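PDB 2YGT: delta toxin from Clostridium perfringens, which acts as a haemolysin of the beta-pore-forming toxin class, probably lysing target cells by assembling into beta-barrel pores that span their membranes. Local coordinates for residues N165-N168 against S169-S172; S188-I191 against V192-N195; M199-R202 against Y203-T206. All coordinates share one frame; numbering follows the deposited sequence.

Interaction 1: N165-N168 against S169-S172; sequences NDTN and SIAS. With ZN (zinc ion), chain C.
Thr167 folds its hydroxyl back over the bend of a beta hairpin, where it meets the amides of Ser169 and Ile170, and it shows how one side chain can organise a tight turn. From CB, which lies 3.9 Å from Ser169 N, the side chain continues to OG1. This oxygen sits between the backbone N and the carbonyl carbon (chi1 78°), the rotation that brings it over the bend. There it accepts from Ser169 N at 3.0 Å, the bond that defines an ST turn, and from Ile170 N at 3.2 Å. Two amides thus grip one oxygen, while Ile170 CG2 packs beside it. The backbone closes the same bend with an almost straight bond, N-H...O 178°, from Thr167 N to Ile170 O, leaving Asn168 and Ser169 at the two corners of a type I beta turn.

Beyond the turn the strands are in antiparallel register. Asn165 and Ser172 form a hydrogen-bonded pair, with Ser172 N donating to Asn165 O at 2.9 Å, and Ala171 CA adds a C-H...O contact to the same oxygen. On their face of the sheet, Asn165 CB lies 3.1 Å from Ser172 OG, and ND2 reaches that hydroxyl through a weak hydrogen bond. The opposite face carries the non-hydrogen-bonded pair Asp166 and Ala171. Here Asp166 OD2 binds a zinc ion at 2.2 Å, and three waters also coordinate the metal. Asp110, the other residue known to bind zinc at this site, has its side chain about 6 Å from that of Asp166.

The hairpin joins strands 159-166 and 170-177; the latter also pairs with strand 84-99, through Ala171 and Leu97, while Ala171 touches Ser111 of strand 107-112.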
ATOM      1  N   ASN A 165       6.341  10.171  -2.614  1.00 23.48           N
ATOM      2  CA  ASN A 165       7.779  10.153  -2.839  1.00 23.64           C
ATOM      3  C   ASN A 165       8.154   9.096  -3.862  1.00 27.19           C
ATOM      4  O   ASN A 165       7.652   7.975  -3.821  1.00 15.73           O
ATOM      5  CB  ASN A 165       8.532   9.917  -1.530  1.00 29.61           C
ATOM      6  CG  ASN A 165       8.554  11.143  -0.644  1.00 36.03           C
ATOM      7  OD1 ASN A 165       9.281  12.098  -0.909  1.00 39.28           O
ATOM      8  ND2 ASN A 165       7.761  11.119   0.423  1.00 40.59           N
ATOM      9  N   ASP A 166       9.043   9.462  -4.778  1.00 28.18           N
ATOM     10  CA  ASP A 166       9.464   8.562  -5.842  1.00 26.41           C
ATOM     11  C   ASP A 166      10.908   8.847  -6.245  1.00 25.38           C
ATOM     12  O   ASP A 166      11.159   9.469  -7.276  1.00 23.13           O
ATOM     13  CB  ASP A 166       8.534   8.719  -7.047  1.00 23.83           C
ATOM     14  CG  ASP A 166       8.845   7.743  -8.160  1.00 26.67           C
ATOM     15  OD1 ASP A 166       9.401   6.659  -7.883  1.00 26.40           O
ATOM     16  OD2 ASP A 166       8.520   8.062  -9.320  1.00 27.25           O
ATOM     17  N   THR A 167      11.854   8.402  -5.422  1.00 23.76           N
ATOM     18  CA  THR A 167      13.271   8.612  -5.710  1.00 25.28           C
ATOM     19  C   THR A 167      14.064   7.318  -5.581  1.00 24.45           C
ATOM     20  O   THR A 167      13.508   6.261  -5.287  1.00 24.85           O
ATOM     21  CB  THR A 167      13.902   9.661  -4.766  1.00 18.21           C
ATOM     22  OG1 THR A 167      14.159   9.062  -3.488  1.00 22.44           O
ATOM     23  CG2 THR A 167      12.985  10.864  -4.596  1.00 18.18           C
ATOM     24  N   ASN A 168      15.371   7.413  -5.806  1.00 25.87           N
ATOM     25  CA  ASN A 168      16.263   6.278  -5.634  1.00 18.26           C
ATOM     26  C   ASN A 168      16.306   5.811  -4.186  1.00 18.91           C
ATOM     27  O   ASN A 168      16.644   4.661  -3.904  1.00 18.81           O
ATOM     28  CB  ASN A 168      17.675   6.640  -6.091  1.00 25.68           C
ATOM     29  CG  ASN A 168      17.794   6.726  -7.597  1.00 26.77           C
ATOM     30  OD1 ASN A 168      17.040   6.083  -8.329  1.00 22.26           O
ATOM     31  ND2 ASN A 168      18.748   7.518  -8.069  1.00 19.51           N
ATOM     32  N   SER A 169      15.950   6.709  -3.272  1.00 18.66           N
ATOM     33  CA  SER A 169      16.062   6.434  -1.845  1.00 22.48           C
ATOM     34  C   SER A 169      14.745   6.019  -1.194  1.00 25.64           C
ATOM     35  O   SER A 169      14.750   5.341  -0.165  1.00 18.70           O
ATOM     36  CB  SER A 169      16.632   7.652  -1.116  1.00 19.80           C
ATOM     37  OG  SER A 169      17.875   8.037  -1.673  1.00 29.72           O
ATOM     38  N   ILE A 170      13.622   6.426  -1.778  1.00 17.92           N
ATOM     39  CA  ILE A 170      12.332   6.151  -1.154  1.00 17.51           C
ATOM     40  C   ILE A 170      11.139   6.195  -2.108  1.00 16.83           C
ATOM     41  O   ILE A 170      11.057   7.045  -2.996  1.00 16.76           O
ATOM     42  CB  ILE A 170      12.065   7.112   0.031  1.00 17.92           C
ATOM     43  CG1 ILE A 170      10.779   6.726   0.762  1.00 17.58           C
ATOM     44  CG2 ILE A 170      11.979   8.551  -0.451  1.00 18.03           C
ATOM     45  CD1 ILE A 170      10.549   7.507   2.039  1.00 18.06           C
ATOM     46  N   ALA A 171      10.221   5.255  -1.914  1.00 18.51           N
ATOM     47  CA  ALA A 171       8.925   5.285  -2.575  1.00 20.77           C
ATOM     48  C   ALA A 171       7.850   5.341  -1.499  1.00 15.82           C
ATOM     49  O   ALA A 171       7.836   4.508  -0.594  1.00 15.95           O
ATOM     50  CB  ALA A 171       8.748   4.056  -3.448  1.00 22.82           C
ATOM     51  N   SER A 172       6.959   6.324  -1.598  1.00 17.79           N
ATOM     52  CA  SER A 172       5.946   6.558  -0.575  1.00 17.92           C
ATOM     53  C   SER A 172       4.546   6.686  -1.165  1.00 19.83           C
ATOM     54  O   SER A 172       4.362   7.305  -2.213  1.00 18.95           O
ATOM     55  CB  SER A 172       6.277   7.829   0.200  1.00 16.11           C
ATOM     56  OG  SER A 172       7.628   7.827   0.600  1.00 28.93           O
TER
HETATM   57 ZN    ZN C1292       7.991   6.720 -11.015  1.00 23.82          ZN
HETATM   58  O   HOH W   1       6.389   5.460  -9.632  1.00 23.10           O
HETATM   59  O   HOH W   2       6.214   8.129 -11.519  1.00 22.94           O
HETATM   60  O   HOH W   3       7.665   5.443 -13.036  1.00 13.74           O

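Interaction 2: S188-I191 against V192-N195; sequences SWNI and VYGN
Asn190 holds a three-residue loop closed with its own carboxamide, a compact example of a side chain standing in for backbone in a turn. Its OD1 accepts from Val192 N at 2.8 Å and from Tyr193 N at 3.1 Å. The two amides arrive from opposite faces of the carboxamide plane, each tilted somewhat out of it, and the bond from Tyr193 is the straighter of the two. With CG anti to the backbone N (chi1 180°), the carboxamide is carried into the bend, where both N-H groups converge and where Val192 CB and Tyr193 CD2 also come close. Val192 CG1 in turn lies over the centre of one face of the Tyr193 ring.

The backbone of Asn190 is engaged as well. Its N donates to Gly194 O at 2.8 Å, and its O accepts from Gly194 N at 2.7 Å, so the two residues form an isolated antiparallel hydrogen-bonded pair. Gly194 turns there with positive phi (66°). Lacking a side chain, it takes the indole of Trp189 directly against its backbone: Gly194 CA stands 3.5 Å from the centroid of the six-membered ring, nearly on the ring normal, in a CH-pi contact. Farther along, Asn195 CB rests 3.3 Å from Ser188 O.

An outer shell positions these groups. Arg202 makes a cation-pi contact with the Tyr193 ring, whose OH is hydrogen-bonded to Tyr203 OH. Backbone bonds tie Tyr193 and Asn195 to Gly265, while Asn195 OD1 takes up Met197 N and Ser188 OG pairs with Asn185 N.

Side-chain bonds from Asn190 to the second and third residues onward, together with its backbone bond to the fourth, make this an Asx motif, here closing a hairpin-like loop of three residues on a single bridge.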
ATOM      1  N   SER A 188     -17.028  18.856   3.483  1.00 16.84           N
ATOM      2  CA  SER A 188     -18.462  19.124   3.457  1.00 17.12           C
ATOM      3  C   SER A 188     -18.935  19.823   4.727  1.00 27.96           C
ATOM      4  O   SER A 188     -18.656  19.369   5.836  1.00 17.53           O
ATOM      5  CB  SER A 188     -19.250  17.826   3.247  1.00 17.13           C
ATOM      6  OG  SER A 188     -18.844  17.164   2.062  1.00 16.89           O
ATOM      7  N   TRP A 189     -19.644  20.935   4.563  1.00 17.71           N
ATOM      8  CA  TRP A 189     -20.269  21.593   5.702  1.00 27.45           C
ATOM      9  C   TRP A 189     -21.630  22.202   5.364  1.00 25.88           C
ATOM     10  O   TRP A 189     -21.730  23.173   4.615  1.00 18.50           O
ATOM     11  CB  TRP A 189     -19.350  22.647   6.331  1.00 18.21           C
ATOM     12  CG  TRP A 189     -19.908  23.167   7.625  1.00 24.34           C
ATOM     13  CD1 TRP A 189     -20.615  24.320   7.809  1.00 19.00           C
ATOM     14  CD2 TRP A 189     -19.838  22.533   8.911  1.00 21.33           C
ATOM     15  NE1 TRP A 189     -20.975  24.450   9.128  1.00 19.40           N
ATOM     16  CE2 TRP A 189     -20.512  23.366   9.825  1.00 24.91           C
ATOM     17  CE3 TRP A 189     -19.263  21.345   9.376  1.00 18.73           C
ATOM     18  CZ2 TRP A 189     -20.626  23.050  11.181  1.00 19.73           C
ATOM     19  CZ3 TRP A 189     -19.378  21.032  10.723  1.00 19.14           C
ATOM     20  CH2 TRP A 189     -20.053  21.882  11.609  1.00 19.65           C
ATOM     21  N   ASN A 190     -22.673  21.608   5.929  1.00 23.86           N
ATOM     22  CA  ASN A 190     -24.026  22.121   5.809  1.00 20.77           C
ATOM     23  C   ASN A 190     -24.348  22.915   7.068  1.00 19.41           C
ATOM     24  O   ASN A 190     -24.133  22.430   8.177  1.00 19.51           O
ATOM     25  CB  ASN A 190     -25.004  20.956   5.629  1.00 19.20           C
ATOM     26  CG  ASN A 190     -26.446  21.411   5.507  1.00 32.25           C
ATOM     27  OD1 ASN A 190     -27.077  21.800   6.492  1.00 20.05           O
ATOM     28  ND2 ASN A 190     -26.981  21.340   4.297  1.00 19.80           N
ATOM     29  N   ILE A 191     -24.850  24.136   6.904  1.00 22.00           N
ATOM     30  CA  ILE A 191     -25.062  25.020   8.053  1.00 28.35           C
ATOM     31  C   ILE A 191     -25.991  24.445   9.119  1.00 24.11           C
ATOM     32  O   ILE A 191     -25.916  24.835  10.284  1.00 29.62           O
ATOM     33  CB  ILE A 191     -25.565  26.419   7.645  1.00 29.76           C
ATOM     34  CG1 ILE A 191     -26.788  26.311   6.737  1.00 27.48           C
ATOM     35  CG2 ILE A 191     -24.447  27.209   6.976  1.00 39.34           C
ATOM     36  CD1 ILE A 191     -27.359  27.653   6.343  1.00 34.83           C
ATOM     37  N   VAL A 192     -26.860  23.521   8.727  1.00 21.93           N
ATOM     38  CA  VAL A 192     -27.748  22.874   9.685  1.00 24.81           C
ATOM     39  C   VAL A 192     -27.156  21.570  10.227  1.00 23.32           C
ATOM     40  O   VAL A 192     -27.009  21.399  11.439  1.00 21.06           O
ATOM     41  CB  VAL A 192     -29.132  22.584   9.067  1.00 31.15           C
ATOM     42  CG1 VAL A 192     -30.028  21.876  10.077  1.00 27.32           C
ATOM     43  CG2 VAL A 192     -29.772  23.876   8.575  1.00 24.94           C
ATOM     44  N   TYR A 193     -26.806  20.658   9.325  1.00 25.80           N
ATOM     45  CA  TYR A 193     -26.411  19.308   9.719  1.00 20.32           C
ATOM     46  C   TYR A 193     -24.899  19.109   9.845  1.00 20.87           C
ATOM     47  O   TYR A 193     -24.438  18.012  10.166  1.00 19.83           O
ATOM     48  CB  TYR A 193     -27.004  18.289   8.744  1.00 22.30           C
ATOM     49  CG  TYR A 193     -28.499  18.430   8.583  1.00 23.67           C
ATOM     50  CD1 TYR A 193     -29.365  18.058   9.604  1.00 29.16           C
ATOM     51  CD2 TYR A 193     -29.047  18.952   7.419  1.00 27.12           C
ATOM     52  CE1 TYR A 193     -30.732  18.189   9.467  1.00 26.91           C
ATOM     53  CE2 TYR A 193     -30.413  19.089   7.273  1.00 29.08           C
ATOM     54  CZ  TYR A 193     -31.251  18.707   8.298  1.00 27.81           C
ATOM     55  OH  TYR A 193     -32.611  18.843   8.150  1.00 29.58           O
ATOM     56  N   GLY A 194     -24.135  20.170   9.600  1.00 19.65           N
ATOM     57  CA  GLY A 194     -22.688  20.095   9.666  1.00 19.31           C
ATOM     58  C   GLY A 194     -22.126  19.195   8.583  1.00 20.89           C
ATOM     59  O   GLY A 194     -22.574  19.241   7.439  1.00 22.85           O
ATOM     60  N   ASN A 195     -21.141  18.378   8.941  1.00 21.14           N
ATOM     61  CA  ASN A 195     -20.553  17.415   8.015  1.00 18.23           C
ATOM     62  C   ASN A 195     -21.258  16.071   8.151  1.00 22.38           C
ATOM     63  O   ASN A 195     -21.199  15.442   9.207  1.00 18.69           O
ATOM     64  CB  ASN A 195     -19.052  17.265   8.283  1.00 18.00           C
ATOM     65  CG  ASN A 195     -18.385  16.261   7.351  1.00 22.91           C
ATOM     66  OD1 ASN A 195     -18.922  15.186   7.090  1.00 23.86           O
ATOM     67  ND2 ASN A 195     -17.201  16.609   6.856  1.00 17.27           N
TER

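Interaction 3: M199-R202 against Y203-T206; sequences MRSR and YSGT. With GOL (glycerol), chain F.
Ser201 and Ser204 face each other across a surface beta turn, which cradles a glycerol probably taken up from the crystallisation liquor. The turn belongs to the long connection between strand 170-177 and helix 219-222, with Arg202 and Tyr203 at its corners and the CA atoms of the two serines 5.8 Å apart. Ser201 OG lies between its backbone N and carbonyl carbon (chi1 80°), which swings it across the mouth of the turn. From there it accepts a weak hydrogen bond from Ser204 N at 3.0 Å, bent to 132° at the hydrogen, and lies close to Ser204 CB as well.

At the corners the packing involves adjacent residues. The carbonyl oxygen of Arg202 lies over one face of the Tyr203 ring, 3.3 Å from its CG, while Arg202 CB approaches the CD2 side of the ring. The arginine chain then extends away from the turn, and its NE donates to Gln196 OE1. The carbonyls of the two serines are taken up by other parts of the chain: Ser201 O by Asn210 ND2 and Ser204 O by Trp263 NE1.

The glycerol is held at three places: Arg202 N donates to its O2 at 3.2 Å in a nearly straight line, glycerol carbons meet the edge of the Tyr203 ring, and Ser204 OG shares a hydrogen bond with O3 at 3.0 Å.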
ATOM      1  N   MET A 199     -23.003  10.211   8.657  1.00 19.49           N
ATOM      2  CA  MET A 199     -24.274  10.335   9.359  1.00 22.22           C
ATOM      3  C   MET A 199     -25.375   9.510   8.674  1.00 27.92           C
ATOM      4  O   MET A 199     -25.722   9.754   7.519  1.00 20.33           O
ATOM      5  CB  MET A 199     -24.669  11.813   9.448  1.00 20.09           C
ATOM      6  CG  MET A 199     -25.879  12.102  10.315  1.00 20.77           C
ATOM      7  SD  MET A 199     -26.456  13.805  10.110  1.00 29.49           S
ATOM      8  CE  MET A 199     -24.996  14.713  10.599  1.00 20.25           C
ATOM      9  N   ARG A 200     -25.915   8.527   9.390  1.00 21.15           N
ATOM     10  CA  ARG A 200     -26.929   7.641   8.821  1.00 21.65           C
ATOM     11  C   ARG A 200     -28.252   8.363   8.577  1.00 28.74           C
ATOM     12  O   ARG A 200     -28.944   8.095   7.595  1.00 26.97           O
ATOM     13  CB  ARG A 200     -27.156   6.424   9.721  1.00 28.27           C
ATOM     14  CG  ARG A 200     -28.100   5.393   9.128  1.00 27.40           C
ATOM     15  CD  ARG A 200     -28.151   4.134   9.976  1.00 44.07           C
ATOM     16  NE  ARG A 200     -28.472   2.958   9.172  1.00 64.18           N
ATOM     17  CZ  ARG A 200     -29.689   2.433   9.056  1.00 71.77           C
ATOM     18  NH1 ARG A 200     -30.715   2.975   9.700  1.00 74.82           N
ATOM     19  NH2 ARG A 200     -29.879   1.360   8.300  1.00 71.05           N
ATOM     20  N   SER A 201     -28.603   9.272   9.479  1.00 24.19           N
ATOM     21  CA  SER A 201     -29.839  10.028   9.347  1.00 32.46           C
ATOM     22  C   SER A 201     -29.757  11.325  10.135  1.00 30.63           C
ATOM     23  O   SER A 201     -28.895  11.485  11.000  1.00 23.61           O
ATOM     24  CB  SER A 201     -31.037   9.202   9.820  1.00 35.55           C
ATOM     25  OG  SER A 201     -31.138   9.209  11.234  1.00 24.07           O
ATOM     26  N   ARG A 202     -30.664  12.246   9.833  1.00 27.51           N
ATOM     27  CA  ARG A 202     -30.656  13.566  10.449  1.00 24.09           C
ATOM     28  C   ARG A 202     -31.582  13.651  11.659  1.00 26.35           C
ATOM     29  O   ARG A 202     -31.462  14.566  12.472  1.00 36.71           O
ATOM     30  CB  ARG A 202     -31.061  14.619   9.418  1.00 30.63           C
ATOM     31  CG  ARG A 202     -30.240  14.565   8.140  1.00 37.01           C
ATOM     32  CD  ARG A 202     -30.944  15.277   6.996  1.00 39.09           C
ATOM     33  NE  ARG A 202     -30.059  15.477   5.852  1.00 45.59           N
ATOM     34  CZ  ARG A 202     -30.409  16.119   4.742  1.00 55.03           C
ATOM     35  NH1 ARG A 202     -31.630  16.623   4.626  1.00 63.35           N
ATOM     36  NH2 ARG A 202     -29.541  16.260   3.749  1.00 53.27           N
ATOM     37  N   TYR A 203     -32.498  12.695  11.782  1.00 25.83           N
ATOM     38  CA  TYR A 203     -33.531  12.778  12.809  1.00 26.29           C
ATOM     39  C   TYR A 203     -33.799  11.469  13.553  1.00 25.72           C
ATOM     40  O   TYR A 203     -34.744  11.385  14.334  1.00 29.09           O
ATOM     41  CB  TYR A 203     -34.830  13.309  12.195  1.00 25.43           C
ATOM     42  CG  TYR A 203     -34.691  14.698  11.620  1.00 27.09           C
ATOM     43  CD1 TYR A 203     -34.677  15.811  12.451  1.00 27.43           C
ATOM     44  CD2 TYR A 203     -34.554  14.897  10.253  1.00 24.46           C
ATOM     45  CE1 TYR A 203     -34.539  17.086  11.938  1.00 28.78           C
ATOM     46  CE2 TYR A 203     -34.415  16.170   9.728  1.00 24.07           C
ATOM     47  CZ  TYR A 203     -34.409  17.259  10.575  1.00 33.66           C
ATOM     48  OH  TYR A 203     -34.271  18.529  10.062  1.00 32.26           O
ATOM     49  N   SER A 204     -32.972  10.455  13.321  1.00 33.72           N
ATOM     50  CA  SER A 204     -33.207   9.144  13.927  1.00 36.73           C
ATOM     51  C   SER A 204     -31.962   8.567  14.599  1.00 31.01           C
ATOM     52  O   SER A 204     -30.865   9.114  14.480  1.00 25.16           O
ATOM     53  CB  SER A 204     -33.728   8.157  12.876  1.00 37.52           C
ATOM     54  OG  SER A 204     -34.829   8.695  12.162  1.00 49.28           O
ATOM     55  N   GLY A 205     -32.149   7.455  15.303  1.00 31.12           N
ATOM     56  CA  GLY A 205     -31.047   6.720  15.895  1.00 33.76           C
ATOM     57  C   GLY A 205     -30.541   7.273  17.212  1.00 37.44           C
ATOM     58  O   GLY A 205     -30.954   8.347  17.655  1.00 44.17           O
ATOM     59  N   THR A 206     -29.642   6.523  17.842  1.00 32.96           N
ATOM     60  CA  THR A 206     -28.982   6.967  19.062  1.00 33.99           C
ATOM     61  C   THR A 206     -27.553   7.417  18.756  1.00 34.35           C
ATOM     62  O   THR A 206     -27.103   7.352  17.608  1.00 25.56           O
ATOM     63  CB  THR A 206     -28.954   5.853  20.127  1.00 35.44           C
ATOM     64  OG1 THR A 206     -28.075   4.803  19.703  1.00 29.88           O
ATOM     65  CG2 THR A 206     -30.353   5.286  20.345  1.00 29.39           C
TER
HETATM   66  C1  GOL F1295     -34.916  12.701   7.088  1.00 41.07           C
HETATM   67  O1  GOL F1295     -33.946  13.517   6.458  1.00 44.01           O
HETATM   68  C2  GOL F1295     -34.203  11.507   7.751  1.00 29.01           C
HETATM   69  O2  GOL F1295     -32.830  11.652   7.524  1.00 24.75           O
HETATM   70  C3  GOL F1295     -34.444  11.523   9.266  1.00 40.28           C
HETATM   71  O3  GOL F1295     -33.930  10.351   9.846  1.00 40.38           O

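The three contacts follow one another along the chain; none nests within or crosses another. Interaction 1 comes first and closes the hairpin from strand 159-166 to strand 170-177, beside a zinc ion in the body of the molecule. The chain then enters its long connection toward helix 219-222, where interactions 2 and 3 close two successive local turns, their centres about 39 and 44 Å from that of interaction 1. These two lie about 14 Å apart, centre to centre, and touch: Tyr193 OH and Tyr203 OH are 2.6 Å apart, a probable hydrogen bond. Through Gly265 and Trp263, both turns are also tied to strand 263-282.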